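Long-range contacts in R.Pab1 family restriction endonuclease (Campylobacter coli, PDB 7CFA), which acts as a restriction DNA glycosylase, probably removing a base from its recognition sequence so that the DNA backbone can then be cleaved at the base-free site: residues L12-S16 / I193-E197; N65-A69 / Y227-I232; S138-L142 / E154-E159; L178-I182 / E197-E202. The protein carries 2 engineered substitutions. All coordinates share one frame; numbering follows the deposited sequence.

Contact 1: L12-S16 / I193-E197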
loop_
_atom_site.group_PDB
_atom_site.type_symbol
_atom_site.label_atom_id
_atom_site.label_comp_id
_atom_site.label_asym_id
_atom_site.label_seq_id
_atom_site.Cartn_x
_atom_site.Cartn_y
_atom_site.Cartn_z
ATOM N N LEU A 12 7.952 -11.212 -20.529
ATOM C CA LEU A 12 7.227 -10.526 -19.462
ATOM C C LEU A 12 5.740 -10.805 -19.612
ATOM O O LEU A 12 5.146 -10.451 -20.650
ATOM C CB LEU A 12 7.500 -9.021 -19.499
ATOM C CG LEU A 12 8.952 -8.602 -19.279
ATOM C CD1 LEU A 12 9.105 -7.112 -19.511
ATOM C CD2 LEU A 12 9.401 -8.980 -17.878
ATOM N N PRO A 13 5.094 -11.426 -18.621
ATOM C CA PRO A 13 3.638 -11.630 -18.694
ATOM C C PRO A 13 2.911 -10.298 -18.596
ATOM O O PRO A 13 3.052 -9.573 -17.608
ATOM C CB PRO A 13 3.344 -12.530 -17.486
ATOM C CG PRO A 13 4.675 -13.121 -17.104
ATOM C CD PRO A 13 5.682 -12.064 -17.434
ATOM N N LEU A 14 2.134 -9.975 -19.628
ATOM C CA LEU A 14 1.438 -8.693 -19.685
ATOM C C LEU A 14 0.077 -8.759 -18.997
ATOM O O LEU A 14 -0.169 -8.043 -18.022
ATOM C CB LEU A 14 1.292 -8.243 -21.143
ATOM C CG LEU A 14 2.608 -7.987 -21.877
ATOM C CD1 LEU A 14 2.347 -7.520 -23.296
ATOM C CD2 LEU A 14 3.454 -6.973 -21.122
ATOM N N THR A 15 -0.818 -9.613 -19.497
ATOM C CA THR A 15 -2.154 -9.762 -18.920
ATOM C C THR A 15 -2.045 -10.589 -17.642
ATOM O O THR A 15 -2.328 -11.789 -17.605
ATOM C CB THR A 15 -3.108 -10.402 -19.918
ATOM O OG1 THR A 15 -2.597 -11.681 -20.315
ATOM C CG2 THR A 15 -3.265 -9.518 -21.143
ATOM N N SER A 16 -1.629 -9.921 -16.568
ATOM C CA SER A 16 -1.478 -10.571 -15.274
ATOM C C SER A 16 -1.598 -9.529 -14.173
ATOM O O SER A 16 -0.987 -8.460 -14.258
ATOM C CB SER A 16 -0.131 -11.297 -15.174
ATOM O OG SER A 16 0.015 -11.926 -13.912
ATOM N N ILE A 193 -3.894 -5.638 -25.925
ATOM C CA ILE A 193 -3.098 -6.799 -25.546
ATOM C C ILE A 193 -3.996 -8.028 -25.508
ATOM O O ILE A 193 -5.040 -8.032 -24.845
ATOM C CB ILE A 193 -2.408 -6.571 -24.192
ATOM C CG1 ILE A 193 -1.577 -5.288 -24.229
ATOM C CG2 ILE A 193 -1.528 -7.759 -23.840
ATOM C CD1 ILE A 193 -0.851 -4.992 -22.936
ATOM N N GLU A 194 -3.595 -9.071 -26.229
ATOM C CA GLU A 194 -4.363 -10.305 -26.253
ATOM C C GLU A 194 -4.229 -11.045 -24.924
ATOM O O GLU A 194 -3.354 -10.755 -24.101
ATOM C CB GLU A 194 -3.905 -11.199 -27.405
ATOM C CG GLU A 194 -4.005 -10.544 -28.774
ATOM C CD GLU A 194 -3.500 -11.441 -29.888
ATOM O OE1 GLU A 194 -3.019 -12.552 -29.583
ATOM O OE2 GLU A 194 -3.585 -11.036 -31.066
ATOM N N SER A 195 -5.123 -12.010 -24.724
ATOM C CA SER A 195 -5.132 -12.782 -23.489
ATOM C C SER A 195 -3.882 -13.644 -23.401
ATOM O O SER A 195 -3.507 -14.311 -24.370
ATOM C CB SER A 195 -6.381 -13.658 -23.413
ATOM O OG SER A 195 -6.422 -14.377 -22.191
ATOM N N LYS A 196 -3.231 -13.616 -22.237
ATOM C CA LYS A 196 -2.033 -14.408 -21.962
ATOM C C LYS A 196 -0.857 -14.002 -22.841
ATOM O O LYS A 196 0.135 -14.731 -22.929
ATOM C CB LYS A 196 -2.301 -15.907 -22.124
ATOM C CG LYS A 196 -3.414 -16.451 -21.241
ATOM C CD LYS A 196 -3.618 -17.944 -21.471
ATOM C CE LYS A 196 -4.780 -18.497 -20.650
ATOM N NZ LYS A 196 -4.982 -19.952 -20.917
ATOM N N GLU A 197 -0.950 -12.850 -23.500
ATOM C CA GLU A 197 0.105 -12.417 -24.404
ATOM C C GLU A 197 1.349 -12.018 -23.621
ATOM O O GLU A 197 1.263 -11.400 -22.556
ATOM C CB GLU A 197 -0.364 -11.247 -25.271
ATOM C CG GLU A 197 0.632 -10.853 -26.355
ATOM C CD GLU A 197 0.126 -9.753 -27.267
ATOM O OE1 GLU A 197 -1.009 -9.272 -27.059
ATOM O OE2 GLU A 197 0.868 -9.369 -28.196
#
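Thr15 meets the 193-197 loop with both branches of its side chain, one polar and one apolar. The hydroxyl OG1 accepts the backbone N-H of Lys196, with 2.8 Å between N and OG1; the bond is weak despite its length, because the N-H is bent to 130°. Placing OG1 between its own backbone N and carbonyl carbon (chi1 58°) turns CG2 the other way, to 3.7 Å from Ile193 CG2. A threonine suits this spot because one short branched residue can serve an amide and a methyl together.

The amide it meets belongs to a type II beta turn, Glu194 to Glu197, in which Lys196 takes the third position with a positive phi. The turn closes through Glu197 N and Glu194 O, 3.2 Å apart. A second, stronger clasp comes from the Glu197 carboxylate, whose OE1 takes the N-H of Glu194 at 2.7 Å, nearly in line with its own C-O bond. The other oxygen, OE2, forms a salt bridge with Arg191, so both carboxylate oxygens have partners. The carbonyl of Glu197 receives a weak bond from Leu14 N, 3.4 Å from its O.

Leu14 supplies the apolar side. Its CD1 lies 3.9 Å from Ile193 CG2, the two side chains crossing at about a right angle, while Phe188 and Ile23 also touch the leucine.

The loop thus carries its firmest polar bonds internally. What joins it to the turn that follows strand 8-13 is two weak hydrogen bonds and a patch of methyl contacts, an attachment resting more on fit than on strong pairing.

Contact 2: N65-A69 / Y227-I232. Engineered in segment 227-232: Asn228 (natural residue Asp).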
loop_
_atom_site.group_PDB
_atom_site.type_symbol
_atom_site.label_atom_id
_atom_site.label_comp_id
_atom_site.label_asym_id
_atom_site.label_seq_id
_atom_site.Cartn_x
_atom_site.Cartn_y
_atom_site.Cartn_z
ATOM N N ASN A 65 24.270 -19.747 -5.128
ATOM C CA ASN A 65 25.403 -19.009 -5.670
ATOM C C ASN A 65 26.160 -18.206 -4.624
ATOM O O ASN A 65 27.373 -18.036 -4.758
ATOM C CB ASN A 65 24.941 -18.063 -6.785
ATOM C CG ASN A 65 24.424 -18.803 -8.001
ATOM O OD1 ASN A 65 23.353 -18.497 -8.518
ATOM N ND2 ASN A 65 25.192 -19.783 -8.471
ATOM N N PHE A 66 25.478 -17.708 -3.596
ATOM C CA PHE A 66 26.117 -16.939 -2.535
ATOM C C PHE A 66 25.227 -16.991 -1.300
ATOM O O PHE A 66 24.111 -17.514 -1.336
ATOM C CB PHE A 66 26.375 -15.492 -2.968
ATOM C CG PHE A 66 25.124 -14.674 -3.147
ATOM C CD1 PHE A 66 24.656 -13.861 -2.125
ATOM C CD2 PHE A 66 24.420 -14.710 -4.342
ATOM C CE1 PHE A 66 23.507 -13.106 -2.289
ATOM C CE2 PHE A 66 23.271 -13.959 -4.512
ATOM C CZ PHE A 66 22.815 -13.153 -3.485
ATOM N N ILE A 67 25.736 -16.436 -0.205
ATOM C CA ILE A 67 25.007 -16.349 1.056
ATOM C C ILE A 67 24.715 -14.881 1.329
ATOM O O ILE A 67 25.640 -14.066 1.439
ATOM C CB ILE A 67 25.791 -16.981 2.214
ATOM C CG1 ILE A 67 26.073 -18.457 1.926
ATOM C CG2 ILE A 67 25.025 -16.823 3.521
ATOM C CD1 ILE A 67 26.824 -19.162 3.035
ATOM N N GLY A 68 23.431 -14.545 1.449
ATOM C CA GLY A 68 23.015 -13.169 1.609
ATOM C C GLY A 68 23.317 -12.603 2.985
ATOM O O GLY A 68 23.869 -13.262 3.867
ATOM N N ALA A 69 22.936 -11.334 3.159
ATOM C CA ALA A 69 23.160 -10.652 4.429
ATOM C C ALA A 69 22.321 -11.253 5.549
ATOM O O ALA A 69 22.715 -11.191 6.718
ATOM C CB ALA A 69 22.859 -9.160 4.284
ATOM N N TYR A 227 25.428 -5.432 0.911
ATOM C CA TYR A 227 26.145 -6.690 1.094
ATOM C C TYR A 227 25.787 -7.696 0.008
ATOM O O TYR A 227 26.670 -8.369 -0.535
ATOM C CB TYR A 227 25.842 -7.261 2.481
ATOM C CG TYR A 227 26.550 -8.560 2.801
ATOM C CD1 TYR A 227 27.779 -8.564 3.446
ATOM C CD2 TYR A 227 25.984 -9.785 2.467
ATOM C CE1 TYR A 227 28.429 -9.749 3.743
ATOM C CE2 TYR A 227 26.624 -10.973 2.759
ATOM C CZ TYR A 227 27.846 -10.949 3.397
ATOM O OH TYR A 227 28.486 -12.132 3.688
ATOM N N ASN A 228 24.498 -7.811 -0.324
ATOM C CA ASN A 228 24.078 -8.796 -1.315
ATOM C C ASN A 228 24.630 -8.465 -2.696
ATOM O O ASN A 228 25.129 -9.354 -3.399
ATOM C CB ASN A 228 22.553 -8.884 -1.351
ATOM C CG ASN A 228 21.974 -9.467 -0.077
ATOM O OD1 ASN A 228 22.681 -10.105 0.701
ATOM N ND2 ASN A 228 20.682 -9.254 0.140
ATOM N N VAL A 229 24.551 -7.195 -3.103
ATOM C CA VAL A 229 25.083 -6.799 -4.405
ATOM C C VAL A 229 26.585 -7.051 -4.466
ATOM O O VAL A 229 27.109 -7.527 -5.481
ATOM C CB VAL A 229 24.740 -5.328 -4.702
ATOM C CG1 VAL A 229 25.439 -4.872 -5.971
ATOM C CG2 VAL A 229 23.233 -5.155 -4.835
ATOM N N LEU A 230 27.301 -6.748 -3.381
ATOM C CA LEU A 230 28.738 -7.006 -3.356
ATOM C C LEU A 230 29.043 -8.495 -3.462
ATOM O O LEU A 230 30.027 -8.881 -4.106
ATOM C CB LEU A 230 29.360 -6.414 -2.087
ATOM C CG LEU A 230 29.513 -4.890 -2.086
ATOM C CD1 LEU A 230 30.011 -4.388 -0.740
ATOM C CD2 LEU A 230 30.449 -4.443 -3.204
ATOM N N GLN A 231 28.213 -9.347 -2.854
ATOM C CA GLN A 231 28.391 -10.788 -3.015
ATOM C C GLN A 231 28.121 -11.216 -4.452
ATOM O O GLN A 231 28.787 -12.120 -4.974
ATOM C CB GLN A 231 27.475 -11.543 -2.050
ATOM C CG GLN A 231 27.814 -11.352 -0.580
ATOM C CD GLN A 231 29.105 -12.040 -0.182
ATOM O OE1 GLN A 231 29.447 -13.097 -0.711
ATOM N NE2 GLN A 231 29.831 -11.439 0.754
ATOM N N ILE A 232 27.152 -10.574 -5.108
ATOM C CA ILE A 232 26.823 -10.915 -6.487
ATOM C C ILE A 232 27.941 -10.484 -7.429
ATOM O O ILE A 232 28.316 -11.225 -8.347
ATOM C CB ILE A 232 25.472 -10.287 -6.876
ATOM C CG1 ILE A 232 24.338 -10.957 -6.096
ATOM C CG2 ILE A 232 25.238 -10.381 -8.378
ATOM C CD1 ILE A 232 22.967 -10.405 -6.409
#
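The side-chain oxygen of Asn228, an engineered residue replacing the natural Asp, accepts the backbone N-H of Ala69 across 2.8 Å between N and OD1. The donor lies in the carbonyl plane, and the N-H points at the oxygen with an angle of 146°. Gly68 CA also comes close to this OD1, at 3.2 Å, and the lack of a side chain on the glycine lets the chain pass so near. On its other end the amide is held by Tyr55, whose OH bonds to ND2, so its rotation is fixed from two directions.

The preceding residue, Tyr227, lies beside the same loop. With CG anti to the backbone N (chi1 -179°), its ring reaches along the chain: the carbonyl O of Ile67 meets the ring edge near CE2, and Ala69 CB sits 3.7 Å from CD2.

Phe66 fills the apolar end. Its CE2 approaches Ile232 CG1 to 3.6 Å, and CD1 lies 3.7 Å from Gln231 CB, so the aromatic ring rests against aliphatic carbons of two successive helical residues while the polar end of Gln231 extends beyond.

Asn65 and Phe66, where strand 66-67 begins, both face Lys74 in a classic beta bulge. Overall this is a strand-on-helix packing: the edge of a small three-stranded antiparallel sheet laid against helix 223-237.

Contact 3: S138-L142 / E154-E159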
loop_
_atom_site.group_PDB
_atom_site.type_symbol
_atom_site.label_atom_id
_atom_site.label_comp_id
_atom_site.label_asym_id
_atom_site.label_seq_id
_atom_site.Cartn_x
_atom_site.Cartn_y
_atom_site.Cartn_z
ATOM N N SER A 138 3.332 11.495 4.813
ATOM C CA SER A 138 3.959 11.756 3.524
ATOM C C SER A 138 5.029 10.711 3.243
ATOM O O SER A 138 5.945 10.518 4.050
ATOM C CB SER A 138 4.562 13.160 3.486
ATOM O OG SER A 138 3.555 14.142 3.649
ATOM N N TYR A 139 4.907 10.042 2.101
ATOM C CA TYR A 139 5.838 9.011 1.684
ATOM C C TYR A 139 6.675 9.514 0.524
ATOM O O TYR A 139 6.118 9.957 -0.491
ATOM C CB TYR A 139 5.093 7.740 1.271
ATOM C CG TYR A 139 4.276 7.123 2.380
ATOM C CD1 TYR A 139 2.985 7.563 2.649
ATOM C CD2 TYR A 139 4.792 6.095 3.155
ATOM C CE1 TYR A 139 2.235 6.998 3.662
ATOM C CE2 TYR A 139 4.051 5.525 4.169
ATOM C CZ TYR A 139 2.774 5.980 4.419
ATOM O OH TYR A 139 2.032 5.414 5.428
ATOM N N PRO A 140 7.998 9.474 0.633
ATOM C CA PRO A 140 8.840 9.903 -0.481
ATOM C C PRO A 140 8.956 8.819 -1.536
ATOM O O PRO A 140 8.818 7.624 -1.263
ATOM C CB PRO A 140 10.193 10.166 0.189
ATOM C CG PRO A 140 10.226 9.186 1.311
ATOM C CD PRO A 140 8.795 9.060 1.802
ATOM N N LEU A 141 9.207 9.258 -2.763
ATOM C CA LEU A 141 9.560 8.345 -3.835
ATOM C C LEU A 141 10.705 8.954 -4.623
ATOM O O LEU A 141 10.734 10.166 -4.860
ATOM C CB LEU A 141 8.362 8.038 -4.747
ATOM C CG LEU A 141 7.675 9.163 -5.519
ATOM C CD1 LEU A 141 8.244 9.286 -6.922
ATOM C CD2 LEU A 141 6.175 8.927 -5.569
ATOM N N LEU A 142 11.658 8.113 -5.001
ATOM C CA LEU A 142 12.808 8.525 -5.789
ATOM C C LEU A 142 12.665 7.970 -7.196
ATOM O O LEU A 142 12.337 6.792 -7.372
ATOM C CB LEU A 142 14.113 8.039 -5.153
ATOM C CG LEU A 142 14.462 8.621 -3.783
ATOM C CD1 LEU A 142 15.766 8.029 -3.270
ATOM C CD2 LEU A 142 14.553 10.140 -3.852
ATOM N N GLU A 154 11.757 3.633 -10.200
ATOM C CA GLU A 154 11.194 4.391 -9.095
ATOM C C GLU A 154 11.258 3.567 -7.819
ATOM O O GLU A 154 10.955 2.370 -7.822
ATOM C CB GLU A 154 9.754 4.822 -9.385
ATOM C CG GLU A 154 8.846 3.724 -9.903
ATOM C CD GLU A 154 7.480 4.252 -10.300
ATOM O OE1 GLU A 154 7.259 5.475 -10.174
ATOM O OE2 GLU A 154 6.629 3.449 -10.738
ATOM N N ILE A 155 11.665 4.216 -6.733
ATOM C CA ILE A 155 11.808 3.578 -5.432
ATOM C C ILE A 155 10.721 4.123 -4.518
ATOM O O ILE A 155 10.698 5.322 -4.212
ATOM C CB ILE A 155 13.205 3.814 -4.838
ATOM C CG1 ILE A 155 14.273 3.254 -5.780
ATOM C CG2 ILE A 155 13.311 3.179 -3.459
ATOM C CD1 ILE A 155 15.687 3.550 -5.351
ATOM N N ILE A 156 9.818 3.247 -4.092
ATOM C CA ILE A 156 8.752 3.609 -3.167
ATOM C C ILE A 156 9.225 3.321 -1.749
ATOM O O ILE A 156 9.714 2.224 -1.457
ATOM C CB ILE A 156 7.460 2.840 -3.487
ATOM C CG1 ILE A 156 7.040 3.081 -4.938
ATOM C CG2 ILE A 156 6.350 3.246 -2.532
ATOM C CD1 ILE A 156 6.808 4.537 -5.274
ATOM N N ILE A 157 9.085 4.307 -0.867
ATOM C CA ILE A 157 9.527 4.199 0.518
ATOM C C ILE A 157 8.307 3.952 1.397
ATOM O O ILE A 157 7.383 4.774 1.436
ATOM C CB ILE A 157 10.282 5.460 0.964
ATOM C CG1 ILE A 157 11.467 5.736 0.034
ATOM C CG2 ILE A 157 10.753 5.319 2.401
ATOM C CD1 ILE A 157 12.496 4.627 0.007
ATOM N N LYS A 158 8.302 2.825 2.106
ATOM C CA LYS A 158 7.233 2.471 3.029
ATOM C C LYS A 158 7.834 2.096 4.379
ATOM O O LYS A 158 9.051 1.957 4.526
ATOM C CB LYS A 158 6.378 1.318 2.487
ATOM C CG LYS A 158 5.560 1.666 1.250
ATOM C CD LYS A 158 4.476 2.689 1.560
ATOM C CE LYS A 158 3.654 3.008 0.321
ATOM N NZ LYS A 158 2.561 3.982 0.596
ATOM N N GLU A 159 6.962 1.932 5.373
ATOM C CA GLU A 159 7.417 1.562 6.707
ATOM C C GLU A 159 7.884 0.112 6.730
ATOM O O GLU A 159 7.329 -0.747 6.039
ATOM C CB GLU A 159 6.299 1.751 7.736
ATOM C CG GLU A 159 5.681 3.139 7.774
ATOM C CD GLU A 159 4.491 3.273 6.843
ATOM O OE1 GLU A 159 4.333 2.409 5.955
ATOM O OE2 GLU A 159 3.713 4.236 7.006
#
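Leu142 and Ile155 pair within the antiparallel beta hairpin of strands 130-145 and 152-159, part of a large curved sheet that runs on into the second subunit, consistent with the half-pipe architecture of R.PabI relatives. Here the strands are tightly joined: Ile155 N donates to Leu142 O at 2.7 Å, and Leu142 N returns a bond to Ile155 O at 3.1 Å. On the Leu142 side the sheet is covered by Met115 and Ile111, an inward face suited to branched aliphatic residues.

Two residues further along, past the non-hydrogen-bonded pair of Leu141 and Ile156, Pro140 loosens the pattern. Proline has no N-H to give, so a single weak bond remains, Ile157 N to Pro140 O at 3.4 Å; its ring packs instead, with CG 3.7 Å from Ile157 CB. The other edge of strand 130-145 pairs, through residues 138-142, with a strand of the second subunit.

The less buried end is built from long polar side chains around Tyr139. Lys158, bent at chi2 (-67°), folds back across the ring in a cation-pi contact; its ammonium lies over the electron-rich face, which probably offsets part of the cost of burying the charge there. Glu159 comes to the ring's edge, its carboxylate standing 81° to the aromatic plane. There the phenol OH donates to Glu159 OE2 over 2.6 Å on the syn side, while Lys158 NZ sits 3.9 Å from the ring centroid, only 8° off the normal.

Contact 4: L178-I182 / E197-E202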
loop_
_atom_site.group_PDB
_atom_site.type_symbol
_atom_site.label_atom_id
_atom_site.label_comp_id
_atom_site.label_asym_id
_atom_site.label_seq_id
_atom_site.Cartn_x
_atom_site.Cartn_y
_atom_site.Cartn_z
ATOM N N LEU A 178 7.807 -0.554 -26.445
ATOM C CA LEU A 178 9.169 -1.045 -26.623
ATOM C C LEU A 178 9.234 -2.562 -26.707
ATOM O O LEU A 178 10.250 -3.101 -27.157
ATOM C CB LEU A 178 10.066 -0.572 -25.478
ATOM C CG LEU A 178 10.386 0.917 -25.370
ATOM C CD1 LEU A 178 11.360 1.142 -24.227
ATOM C CD2 LEU A 178 10.954 1.446 -26.675
ATOM N N LEU A 179 8.184 -3.257 -26.284
ATOM C CA LEU A 179 8.200 -4.710 -26.239
ATOM C C LEU A 179 7.935 -5.302 -27.617
ATOM O O LEU A 179 7.208 -4.732 -28.435
ATOM C CB LEU A 179 7.156 -5.225 -25.247
ATOM C CG LEU A 179 7.319 -4.814 -23.782
ATOM C CD1 LEU A 179 6.089 -5.205 -22.984
ATOM C CD2 LEU A 179 8.566 -5.447 -23.188
ATOM N N LYS A 180 8.537 -6.459 -27.865
ATOM C CA LYS A 180 8.270 -7.237 -29.064
ATOM C C LYS A 180 7.278 -8.347 -28.741
ATOM O O LYS A 180 7.238 -8.860 -27.620
ATOM C CB LYS A 180 9.558 -7.838 -29.630
ATOM C CG LYS A 180 10.623 -6.815 -29.990
ATOM C CD LYS A 180 11.857 -7.481 -30.579
ATOM C CE LYS A 180 12.538 -8.387 -29.566
ATOM N NZ LYS A 180 13.779 -9.002 -30.112
ATOM N N ASN A 181 6.469 -8.709 -29.733
ATOM C CA ASN A 181 5.534 -9.813 -29.571
ATOM C C ASN A 181 6.286 -11.130 -29.764
ATOM O O ASN A 181 7.518 -11.171 -29.805
ATOM C CB ASN A 181 4.353 -9.660 -30.528
ATOM C CG ASN A 181 4.780 -9.587 -31.986
ATOM O OD1 ASN A 181 5.942 -9.812 -32.322
ATOM N ND2 ASN A 181 3.829 -9.277 -32.860
ATOM N N ILE A 182 5.543 -12.233 -29.894
ATOM C CA ILE A 182 6.180 -13.530 -30.079
ATOM C C ILE A 182 6.874 -13.624 -31.433
ATOM O O ILE A 182 7.811 -14.414 -31.592
ATOM C CB ILE A 182 5.147 -14.660 -29.902
ATOM C CG1 ILE A 182 5.845 -16.021 -29.837
ATOM C CG2 ILE A 182 4.116 -14.628 -31.019
ATOM C CD1 ILE A 182 6.887 -16.119 -28.742
ATOM N N GLU A 197 -0.950 -12.850 -23.500
ATOM C CA GLU A 197 0.105 -12.417 -24.404
ATOM C C GLU A 197 1.349 -12.018 -23.621
ATOM O O GLU A 197 1.263 -11.400 -22.556
ATOM C CB GLU A 197 -0.364 -11.247 -25.271
ATOM C CG GLU A 197 0.632 -10.853 -26.355
ATOM C CD GLU A 197 0.126 -9.753 -27.267
ATOM O OE1 GLU A 197 -1.009 -9.272 -27.059
ATOM O OE2 GLU A 197 0.868 -9.369 -28.196
ATOM N N LYS A 198 2.509 -12.372 -24.163
ATOM C CA LYS A 198 3.790 -12.079 -23.540
ATOM C C LYS A 198 4.474 -10.938 -24.278
ATOM O O LYS A 198 4.413 -10.852 -25.507
ATOM C CB LYS A 198 4.693 -13.312 -23.545
ATOM C CG LYS A 198 4.110 -14.521 -22.835
ATOM C CD LYS A 198 3.980 -14.274 -21.342
ATOM C CE LYS A 198 3.482 -15.517 -20.626
ATOM N NZ LYS A 198 4.389 -16.677 -20.849
ATOM N N GLY A 199 5.114 -10.058 -23.517
ATOM C CA GLY A 199 5.961 -9.023 -24.072
ATOM C C GLY A 199 7.419 -9.399 -23.892
ATOM O O GLY A 199 7.790 -10.044 -22.915
ATOM N N TYR A 200 8.249 -8.994 -24.849
ATOM C CA TYR A 200 9.661 -9.362 -24.861
ATOM C C TYR A 200 10.512 -8.100 -24.887
ATOM O O TYR A 200 10.543 -7.382 -25.893
ATOM C CB TYR A 200 9.974 -10.273 -26.045
ATOM C CG TYR A 200 9.283 -11.611 -25.935
ATOM C CD1 TYR A 200 8.019 -11.805 -26.471
ATOM C CD2 TYR A 200 9.885 -12.671 -25.270
ATOM C CE1 TYR A 200 7.377 -13.022 -26.362
ATOM C CE2 TYR A 200 9.251 -13.893 -25.156
ATOM C CZ TYR A 200 7.998 -14.063 -25.703
ATOM O OH TYR A 200 7.362 -15.279 -25.591
ATOM N N LEU A 201 11.196 -7.836 -23.778
ATOM C CA LEU A 201 12.123 -6.718 -23.675
ATOM C C LEU A 201 13.479 -7.156 -24.210
ATOM O O LEU A 201 14.110 -8.061 -23.654
ATOM C CB LEU A 201 12.243 -6.242 -22.228
ATOM C CG LEU A 201 13.256 -5.127 -21.952
ATOM C CD1 LEU A 201 12.848 -3.834 -22.641
ATOM C CD2 LEU A 201 13.427 -4.913 -20.454
ATOM N N GLU A 202 13.919 -6.520 -25.291
ATOM C CA GLU A 202 15.197 -6.852 -25.912
ATOM C C GLU A 202 16.320 -6.210 -25.108
ATOM O O GLU A 202 16.395 -4.982 -25.000
ATOM C CB GLU A 202 15.221 -6.387 -27.364
ATOM C CG GLU A 202 16.540 -6.648 -28.067
ATOM C CD GLU A 202 16.498 -6.272 -29.532
ATOM O OE1 GLU A 202 15.410 -6.361 -30.141
ATOM O OE2 GLU A 202 17.553 -5.880 -30.074
#
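Tyr200 and Lys180 face each other as an isolated antiparallel bridge, and from it their side chains part company. Two bonds tie the backbones: Lys180 N to Tyr200 O, 3.0 Å and nearly straight at 176°, and Tyr200 N to Lys180 O, 3.0 Å and more bent. The tyrosine ring extends along the 178-182 chain, with Lys180 O in plane at its edge and Asn181 O 3.4 Å from CD1. Ile182 runs beside it in the same direction, CD1 packing 3.8 Å from CZ; an aromatic ring is broad enough to meet backbone oxygens at one end and an aliphatic tip at the other.

Lys180 leads off roughly at right angles to the long axis of the tyrosine side chain. Its chain kinks at chi3 (-64°) and brings NZ to 3.1 Å from Glu202 OE1, a salt bridge in which the ammonium sits above the carboxylate plane. Neither charge stands alone: Asp9 also pairs with the lysine, and Arg186 with OE1 of the glutamate. Such an alternating cluster of acids and bases probably keeps each group ionised.

Leu179, on the other side of the backbone from the charges, packs inward. Its CD2 reaches 3.9 Å to Leu201 CB, and CD1 lies over Gly199 CA at 4.0 Å, where the glycine leaves room for the methyl; Phe174 lines the same apolar side.

A loop lies here beside strand 198-203, whose other edge bonds to strand 8-13. The arrangement is a single beta bridge flanking a two-stranded antiparallel sheet, with its charged cluster and its leucine packing turned to different sides.

How the contacts relate
Contacts 1 and 4 form one neighbourhood, their centres 10 Å apart. They share Glu197, and strands 8-13 and 198-203 join them: Leu12 N lies 2.7 Å from Gly199 O, a probable hydrogen bond, while Leu14 CD2 packs 3.7 Å from Leu179 CD1. Contact 3 lies across the chain's centre from contact 4, about 29 Å between centres, and is the one that meets the second subunit. Contact 2 sits in the helical part, its centre about 24 Å from that of contact 3 and 33 Å from that of contact 1. Contacts 1 and 2 interleave along the chain; each joins an early segment to a late one.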